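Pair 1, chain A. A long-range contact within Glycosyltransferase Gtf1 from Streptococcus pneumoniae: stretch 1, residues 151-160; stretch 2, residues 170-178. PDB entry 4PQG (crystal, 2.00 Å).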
# COMPACT_ATOMS: atom_id res chain seq x y z
N SER A 151 1.61 -21.17 -8.42
CA SER A 151 2.63 -20.91 -7.37
C SER A 151 3.58 -22.11 -7.44
O SER A 151 4.36 -22.18 -8.38
CB SER A 151 2.02 -20.72 -5.98
OG SER A 151 1.15 -21.79 -5.62
N TYR A 152 3.47 -23.06 -6.52
CA TYR A 152 4.17 -24.35 -6.69
C TYR A 152 3.31 -25.37 -7.45
O TYR A 152 3.79 -26.43 -7.85
CB TYR A 152 4.66 -24.92 -5.36
CG TYR A 152 3.59 -25.14 -4.29
CD1 TYR A 152 2.97 -26.39 -4.11
CD2 TYR A 152 3.23 -24.10 -3.43
CE1 TYR A 152 2.00 -26.57 -3.12
CE2 TYR A 152 2.27 -24.28 -2.43
CZ TYR A 152 1.67 -25.51 -2.27
OH TYR A 152 0.72 -25.65 -1.27
N THR A 153 2.02 -25.04 -7.62
CA THR A 153 1.11 -25.79 -8.48
C THR A 153 0.03 -24.81 -8.95
O THR A 153 0.01 -23.66 -8.51
CB THR A 153 0.50 -27.01 -7.77
OG1 THR A 153 -0.19 -27.82 -8.73
CG2 THR A 153 -0.46 -26.60 -6.65
N ARG A 154 -0.87 -25.26 -9.83
CA ARG A 154 -2.00 -24.43 -10.24
C ARG A 154 -2.98 -24.22 -9.09
O ARG A 154 -3.53 -25.18 -8.57
CB ARG A 154 -2.73 -25.03 -11.43
CG ARG A 154 -4.01 -24.28 -11.79
CD ARG A 154 -4.68 -24.91 -12.99
NE ARG A 154 -5.24 -26.22 -12.67
CZ ARG A 154 -5.85 -27.00 -13.56
NH1 ARG A 154 -5.97 -26.57 -14.82
NH2 ARG A 154 -6.36 -28.18 -13.19
N TYR A 155 -3.20 -22.96 -8.72
CA TYR A 155 -4.14 -22.65 -7.66
C TYR A 155 -5.50 -22.09 -8.15
O TYR A 155 -6.46 -22.14 -7.41
CB TYR A 155 -3.50 -21.71 -6.62
CG TYR A 155 -3.09 -20.33 -7.13
CD1 TYR A 155 -4.00 -19.26 -7.17
CD2 TYR A 155 -1.78 -20.08 -7.52
CE1 TYR A 155 -3.61 -18.00 -7.61
CE2 TYR A 155 -1.38 -18.83 -7.96
CZ TYR A 155 -2.29 -17.79 -8.00
OH TYR A 155 -1.84 -16.57 -8.43
N CYS A 156 -5.55 -21.58 -9.38
CA CYS A 156 -6.77 -20.99 -9.95
C CYS A 156 -6.84 -21.21 -11.47
O CYS A 156 -5.80 -21.13 -12.16
CB CYS A 156 -6.83 -19.48 -9.62
SG CYS A 156 -8.19 -18.56 -10.38
N SER A 157 -8.04 -21.48 -11.98
CA SER A 157 -8.34 -21.39 -13.42
C SER A 157 -9.49 -20.41 -13.69
O SER A 157 -10.45 -20.33 -12.91
CB SER A 157 -8.72 -22.74 -14.02
OG SER A 157 -7.61 -23.62 -14.05
N GLU A 158 -9.36 -19.67 -14.77
CA GLU A 158 -10.42 -18.83 -15.29
C GLU A 158 -10.89 -19.39 -16.62
O GLU A 158 -10.07 -19.74 -17.47
CB GLU A 158 -9.94 -17.40 -15.50
CG GLU A 158 -9.67 -16.63 -14.21
CD GLU A 158 -9.20 -15.22 -14.49
OE1 GLU A 158 -8.33 -15.04 -15.36
OE2 GLU A 158 -9.70 -14.30 -13.81
N TYR A 159 -12.21 -19.40 -16.79
CA TYR A 159 -12.86 -19.94 -17.97
C TYR A 159 -13.56 -18.82 -18.73
O TYR A 159 -14.23 -17.99 -18.12
CB TYR A 159 -13.84 -21.05 -17.59
CG TYR A 159 -13.16 -22.16 -16.80
CD1 TYR A 159 -12.45 -23.17 -17.44
CD2 TYR A 159 -13.19 -22.16 -15.40
CE1 TYR A 159 -11.82 -24.18 -16.71
CE2 TYR A 159 -12.56 -23.15 -14.67
CZ TYR A 159 -11.89 -24.15 -15.32
OH TYR A 159 -11.27 -25.12 -14.59
N PHE A 160 -13.34 -18.81 -20.04
CA PHE A 160 -13.83 -17.76 -20.93
C PHE A 160 -14.60 -18.34 -22.11
O PHE A 160 -14.31 -19.44 -22.56
CB PHE A 160 -12.66 -16.96 -21.52
CG PHE A 160 -11.81 -16.24 -20.51
CD1 PHE A 160 -11.96 -14.87 -20.32
CD2 PHE A 160 -10.85 -16.92 -19.78
CE1 PHE A 160 -11.15 -14.19 -19.41
CE2 PHE A 160 -10.05 -16.25 -18.87
CZ PHE A 160 -10.20 -14.88 -18.68
N TYR A 170 -16.50 -16.19 -17.50
CA TYR A 170 -17.72 -16.67 -16.81
C TYR A 170 -17.51 -17.45 -15.51
O TYR A 170 -18.44 -17.54 -14.69
CB TYR A 170 -18.65 -17.42 -17.77
CG TYR A 170 -18.06 -18.64 -18.41
CD1 TYR A 170 -18.19 -19.90 -17.81
CD2 TYR A 170 -17.38 -18.56 -19.63
CE1 TYR A 170 -17.66 -21.04 -18.39
CE2 TYR A 170 -16.84 -19.70 -20.22
CZ TYR A 170 -16.98 -20.94 -19.60
OH TYR A 170 -16.45 -22.07 -20.19
N GLN A 171 -16.34 -18.03 -15.32
CA GLN A 171 -16.10 -18.89 -14.15
C GLN A 171 -14.65 -18.81 -13.71
O GLN A 171 -13.74 -18.77 -14.55
CB GLN A 171 -16.47 -20.35 -14.46
CG GLN A 171 -16.32 -21.35 -13.31
CD GLN A 171 -16.87 -22.72 -13.67
OE1 GLN A 171 -17.88 -22.81 -14.37
NE2 GLN A 171 -16.22 -23.80 -13.20
N ARG A 172 -14.47 -18.79 -12.39
CA ARG A 172 -13.15 -18.95 -11.77
C ARG A 172 -13.22 -20.12 -10.82
O ARG A 172 -14.15 -20.20 -10.02
CB ARG A 172 -12.80 -17.72 -10.94
CG ARG A 172 -12.46 -16.51 -11.73
CD ARG A 172 -11.49 -15.67 -10.92
NE ARG A 172 -11.20 -14.43 -11.63
CZ ARG A 172 -11.81 -13.27 -11.43
NH1 ARG A 172 -12.76 -13.14 -10.52
NH2 ARG A 172 -11.44 -12.21 -12.15
N THR A 173 -12.24 -21.01 -10.87
CA THR A 173 -12.23 -22.17 -9.98
C THR A 173 -10.92 -22.15 -9.19
O THR A 173 -9.87 -21.86 -9.76
CB THR A 173 -12.38 -23.50 -10.76
OG1 THR A 173 -13.68 -23.58 -11.35
CG2 THR A 173 -12.18 -24.73 -9.84
N PHE A 174 -11.00 -22.43 -7.90
CA PHE A 174 -9.82 -22.54 -7.03
C PHE A 174 -9.60 -24.00 -6.63
O PHE A 174 -10.56 -24.72 -6.34
CB PHE A 174 -9.92 -21.60 -5.82
CG PHE A 174 -9.70 -20.15 -6.18
CD1 PHE A 174 -8.45 -19.56 -6.03
CD2 PHE A 174 -10.73 -19.39 -6.73
CE1 PHE A 174 -8.23 -18.25 -6.41
CE2 PHE A 174 -10.52 -18.06 -7.10
CZ PHE A 174 -9.26 -17.49 -6.94
N TYR A 175 -8.33 -24.40 -6.60
CA TYR A 175 -7.93 -25.79 -6.40
C TYR A 175 -7.20 -26.05 -5.09
O TYR A 175 -6.61 -25.12 -4.48
CB TYR A 175 -7.03 -26.26 -7.55
CG TYR A 175 -7.69 -26.15 -8.89
CD1 TYR A 175 -8.50 -27.17 -9.37
CD2 TYR A 175 -7.49 -25.01 -9.69
CE1 TYR A 175 -9.13 -27.07 -10.59
CE2 TYR A 175 -8.11 -24.90 -10.92
CZ TYR A 175 -8.94 -25.93 -11.36
OH TYR A 175 -9.56 -25.82 -12.58
N ASN A 176 -7.24 -27.32 -4.68
CA ASN A 176 -6.32 -27.84 -3.66
C ASN A 176 -5.03 -28.34 -4.31
O ASN A 176 -4.94 -28.45 -5.54
CB ASN A 176 -6.99 -28.99 -2.88
CG ASN A 176 -7.93 -28.50 -1.80
OD1 ASN A 176 -7.82 -27.37 -1.31
ND2 ASN A 176 -8.86 -29.35 -1.41
N GLU A 177 -4.03 -28.66 -3.49
CA GLU A 177 -2.74 -29.18 -3.98
C GLU A 177 -2.86 -30.36 -4.94
O GLU A 177 -2.13 -30.43 -5.94
CB GLU A 177 -1.84 -29.60 -2.83
CG GLU A 177 -1.27 -28.43 -2.04
CD GLU A 177 -0.24 -28.89 -1.03
OE1 GLU A 177 -0.29 -30.06 -0.57
OE2 GLU A 177 0.64 -28.08 -0.68
N ASP A 178 -3.79 -31.27 -4.66
CA ASP A 178 -3.91 -32.50 -5.45
C ASP A 178 -4.63 -32.30 -6.78
O ASP A 178 -4.86 -33.27 -7.51
CB ASP A 178 -4.58 -33.62 -4.64
CG ASP A 178 -6.00 -33.29 -4.25
OD1 ASP A 178 -6.55 -32.25 -4.70
OD2 ASP A 178 -6.58 -34.07 -3.47
O HOH W 1 -3.50 -27.85 -7.85
O HOH W 2 -6.12 -22.23 -4.46

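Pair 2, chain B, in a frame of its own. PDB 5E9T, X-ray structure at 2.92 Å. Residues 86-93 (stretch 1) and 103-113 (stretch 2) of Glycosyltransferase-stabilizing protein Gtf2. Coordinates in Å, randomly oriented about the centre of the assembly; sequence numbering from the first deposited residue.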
# COMPACT_ATOMS: atom_id res chain seq x y z
N GLU B 86 -5.14 -6.95 3.76
CA GLU B 86 -4.22 -7.07 2.64
C GLU B 86 -3.23 -8.20 2.89
O GLU B 86 -2.64 -8.29 3.98
CB GLU B 86 -3.49 -5.75 2.40
CG GLU B 86 -4.25 -4.79 1.50
CD GLU B 86 -3.66 -3.39 1.50
OE1 GLU B 86 -4.40 -2.44 1.80
OE2 GLU B 86 -2.45 -3.25 1.21
N GLU B 87 -3.04 -9.05 1.89
CA GLU B 87 -2.21 -10.24 2.05
C GLU B 87 -0.76 -9.86 2.28
O GLU B 87 -0.19 -9.03 1.57
CB GLU B 87 -2.33 -11.15 0.83
CG GLU B 87 -1.61 -12.48 1.00
CD GLU B 87 -1.71 -13.36 -0.23
OE1 GLU B 87 -1.88 -12.81 -1.34
OE2 GLU B 87 -1.63 -14.60 -0.09
N ARG B 88 -0.16 -10.48 3.29
CA ARG B 88 1.22 -10.21 3.67
C ARG B 88 2.07 -11.47 3.59
O ARG B 88 3.12 -11.46 2.93
CB ARG B 88 1.27 -9.57 5.06
CG ARG B 88 0.81 -8.12 5.04
CD ARG B 88 1.48 -7.34 3.91
NE ARG B 88 1.24 -5.90 4.02
CZ ARG B 88 0.51 -5.19 3.17
NH1 ARG B 88 -0.07 -5.77 2.13
NH2 ARG B 88 0.35 -3.89 3.37
N ALA B 89 1.71 -12.54 4.29
CA ALA B 89 2.47 -13.78 4.23
C ALA B 89 1.57 -14.95 3.86
O ALA B 89 0.34 -14.90 4.01
CB ALA B 89 3.17 -14.06 5.56
N ARG B 90 2.20 -16.01 3.38
CA ARG B 90 1.59 -17.33 3.26
C ARG B 90 2.26 -18.27 4.25
O ARG B 90 3.49 -18.37 4.27
CB ARG B 90 1.73 -17.90 1.84
CG ARG B 90 1.41 -16.92 0.74
CD ARG B 90 1.10 -17.63 -0.56
NE ARG B 90 0.75 -16.68 -1.61
CZ ARG B 90 1.64 -16.00 -2.31
NH1 ARG B 90 2.94 -16.17 -2.09
NH2 ARG B 90 1.24 -15.15 -3.25
N ILE B 91 1.46 -18.94 5.07
CA ILE B 91 1.97 -19.93 6.01
C ILE B 91 1.75 -21.31 5.41
O ILE B 91 0.61 -21.69 5.12
CB ILE B 91 1.29 -19.82 7.39
CG1 ILE B 91 1.68 -18.52 8.07
CG2 ILE B 91 1.65 -21.02 8.25
CD1 ILE B 91 0.51 -17.78 8.64
N HIS B 92 2.84 -22.05 5.21
CA HIS B 92 2.80 -23.35 4.57
C HIS B 92 2.88 -24.45 5.61
O HIS B 92 3.64 -24.36 6.58
CB HIS B 92 3.93 -23.49 3.56
CG HIS B 92 3.78 -22.59 2.38
ND1 HIS B 92 2.80 -22.77 1.43
CD2 HIS B 92 4.48 -21.50 1.99
CE1 HIS B 92 2.90 -21.83 0.50
NE2 HIS B 92 3.92 -21.05 0.82
N TYR B 93 2.09 -25.50 5.39
CA TYR B 93 1.89 -26.54 6.39
C TYR B 93 2.91 -27.66 6.21
O TYR B 93 3.04 -28.23 5.12
CB TYR B 93 0.47 -27.10 6.29
CG TYR B 93 -0.56 -26.15 6.82
CD1 TYR B 93 -0.24 -25.22 7.80
CD2 TYR B 93 -1.87 -26.17 6.35
CE1 TYR B 93 -1.18 -24.34 8.30
CE2 TYR B 93 -2.82 -25.30 6.85
CZ TYR B 93 -2.47 -24.39 7.82
OH TYR B 93 -3.40 -23.52 8.32
N LYS B 103 5.57 -25.12 8.71
CA LYS B 103 6.81 -25.48 8.05
C LYS B 103 7.56 -24.24 7.60
O LYS B 103 8.70 -24.00 8.01
CB LYS B 103 6.50 -26.40 6.86
CG LYS B 103 7.59 -26.53 5.81
CD LYS B 103 7.07 -27.31 4.61
CE LYS B 103 8.00 -27.23 3.42
NZ LYS B 103 7.27 -27.58 2.16
N GLN B 104 6.94 -23.44 6.73
CA GLN B 104 7.58 -22.29 6.12
C GLN B 104 6.55 -21.17 5.96
O GLN B 104 5.44 -21.43 5.50
CB GLN B 104 8.17 -22.71 4.77
CG GLN B 104 8.62 -21.61 3.84
CD GLN B 104 8.95 -22.16 2.47
OE1 GLN B 104 9.08 -23.38 2.29
NE2 GLN B 104 9.07 -21.28 1.48
N VAL B 105 6.92 -19.95 6.32
CA VAL B 105 6.05 -18.79 6.15
C VAL B 105 6.69 -17.85 5.13
O VAL B 105 7.86 -17.46 5.28
CB VAL B 105 5.78 -18.07 7.49
CG1 VAL B 105 7.06 -17.71 8.21
CG2 VAL B 105 4.93 -16.83 7.26
N ASP B 106 5.93 -17.49 4.10
CA ASP B 106 6.42 -16.76 2.94
C ASP B 106 5.93 -15.32 2.99
O ASP B 106 4.75 -15.06 2.73
CB ASP B 106 5.94 -17.43 1.65
CG ASP B 106 6.88 -18.50 1.16
OD1 ASP B 106 7.88 -18.78 1.86
OD2 ASP B 106 6.62 -19.07 0.08
N TRP B 107 6.83 -14.38 3.28
CA TRP B 107 6.45 -12.98 3.38
C TRP B 107 6.45 -12.31 2.01
O TRP B 107 7.29 -12.60 1.16
CB TRP B 107 7.40 -12.24 4.32
CG TRP B 107 7.22 -12.65 5.75
CD1 TRP B 107 7.99 -13.54 6.44
CD2 TRP B 107 6.20 -12.21 6.65
NE1 TRP B 107 7.51 -13.67 7.72
CE2 TRP B 107 6.42 -12.86 7.88
CE3 TRP B 107 5.13 -11.32 6.54
CZ2 TRP B 107 5.60 -12.66 8.99
CZ3 TRP B 107 4.32 -11.12 7.65
CH2 TRP B 107 4.56 -11.78 8.85
N LEU B 108 5.50 -11.40 1.80
CA LEU B 108 5.31 -10.73 0.53
C LEU B 108 5.48 -9.23 0.71
O LEU B 108 5.41 -8.70 1.82
CB LEU B 108 3.93 -11.02 -0.07
CG LEU B 108 3.44 -12.47 -0.03
CD1 LEU B 108 2.04 -12.59 -0.60
CD2 LEU B 108 4.41 -13.38 -0.77
N ASP B 109 5.71 -8.53 -0.41
CA ASP B 109 5.61 -7.08 -0.42
C ASP B 109 4.19 -6.67 -0.83
O ASP B 109 3.33 -7.51 -1.10
CB ASP B 109 6.68 -6.46 -1.33
CG ASP B 109 6.58 -6.91 -2.78
OD1 ASP B 109 5.47 -7.27 -3.24
OD2 ASP B 109 7.62 -6.89 -3.47
N LYS B 110 3.95 -5.36 -0.88
CA LYS B 110 2.60 -4.87 -1.09
C LYS B 110 2.09 -5.14 -2.50
O LYS B 110 0.88 -5.07 -2.74
CB LYS B 110 2.52 -3.38 -0.77
CG LYS B 110 2.83 -3.07 0.68
CD LYS B 110 2.64 -1.60 0.99
CE LYS B 110 2.93 -1.30 2.45
NZ LYS B 110 1.80 -0.58 3.12
N LYS B 111 2.98 -5.45 -3.44
CA LYS B 111 2.56 -5.90 -4.76
C LYS B 111 2.41 -7.41 -4.84
O LYS B 111 2.08 -7.93 -5.91
CB LYS B 111 3.54 -5.42 -5.84
CG LYS B 111 3.65 -3.90 -5.94
CD LYS B 111 4.76 -3.50 -6.90
CE LYS B 111 4.99 -2.00 -6.85
NZ LYS B 111 4.74 -1.44 -5.50
N GLY B 112 2.63 -8.12 -3.74
CA GLY B 112 2.33 -9.53 -3.66
C GLY B 112 3.44 -10.48 -4.06
O GLY B 112 3.22 -11.70 -4.04
N GLN B 113 4.61 -9.97 -4.42
CA GLN B 113 5.72 -10.84 -4.80
C GLN B 113 6.40 -11.44 -3.58
O GLN B 113 6.40 -10.85 -2.49
CB GLN B 113 6.76 -10.09 -5.63
CG GLN B 113 6.21 -9.05 -6.57
CD GLN B 113 7.29 -8.10 -7.04
OE1 GLN B 113 8.45 -8.49 -7.19
NE2 GLN B 113 6.92 -6.84 -7.26

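Where do the two pairs differ most sharply? At the matched positions Glu A158/Ile B91 and Arg A172/Val B105, a non-hydrogen-bonded cross-strand pair carries charge in pair 1 and hydrocarbon in pair 2. Arg A172 NE donates to Glu A158 OE2 at 2.6 Å, a short salt bridge that also draws a weak hydrogen bond from Arg A172 NH2 to the same oxygen. In pair 2, Ile B91 CG1 packs against Val B105 CG2 at 3.8 Å, and that CG2 also lies 3.7 Å from Ala B89 CB, so these side chains meet only through carbon.

What backbone do they share? Each is a pair of antiparallel strands, at 166° in pair 1 and 164° in pair 2, and 14 central residues superpose with an RMSD of 0.7 Å. The register is the same: Ser A157–Thr A173 matches Arg B90–Asp B106, and Tyr A159–Gln A171 matches His B92–Gln B104, all hydrogen-bonded pairs. Even an irregularity recurs: the carbonyls of Tyr A159 and His B92 each accept two amides, a 3.0 Å bond to Tyr A159 O from Tyr A170 N or to His B92 O from Lys B103 N, and a weak one from Gln A171 N or Gln B104 N.

How is a small residue packed against an aromatic ring? Phe A174 and Trp B107 have side-chain centres only 0.3 Å apart after superposition, and both are in the m rotamer. Cys A156 lays its CB and SG over the phenyl face, with CB 3.7 Å from Phe A174 CE1. Ala B89 has only its methyl to offer, and CB sits over the six-membered ring of the indole, 3.5 Å from Trp B107 CE3.

What happens on the sheet face of Tyr A159 and His B92? Their side-chain centres fall 1.0 Å apart, and both rings have the matched Thr A173 OG1 or Asp B106 OD2 at the edge, but Tyr A159 also reaches Tyr A175. Tyr A159 OH donates to Tyr A175 OH at 2.7 Å, and the Tyr A175 ring carries the guanidinium of Arg A154 flat on one face, planes at 13°. Leu B108, matching Tyr A175, has no hydroxyl; instead its CD1 lies over the guanidinium of Arg B90, whose NH1 is 3.4 Å from Leu B108 CD2. His B92 NE2 makes a weak hydrogen bond to Asp B106 OD2, 3.4 Å away. Gln A171 and Gln B104 act alike, each donating through NE2 along its own strand, to Thr A173 OG1 at 3.1 Å and to Asp B106 OD1 at 2.8 Å.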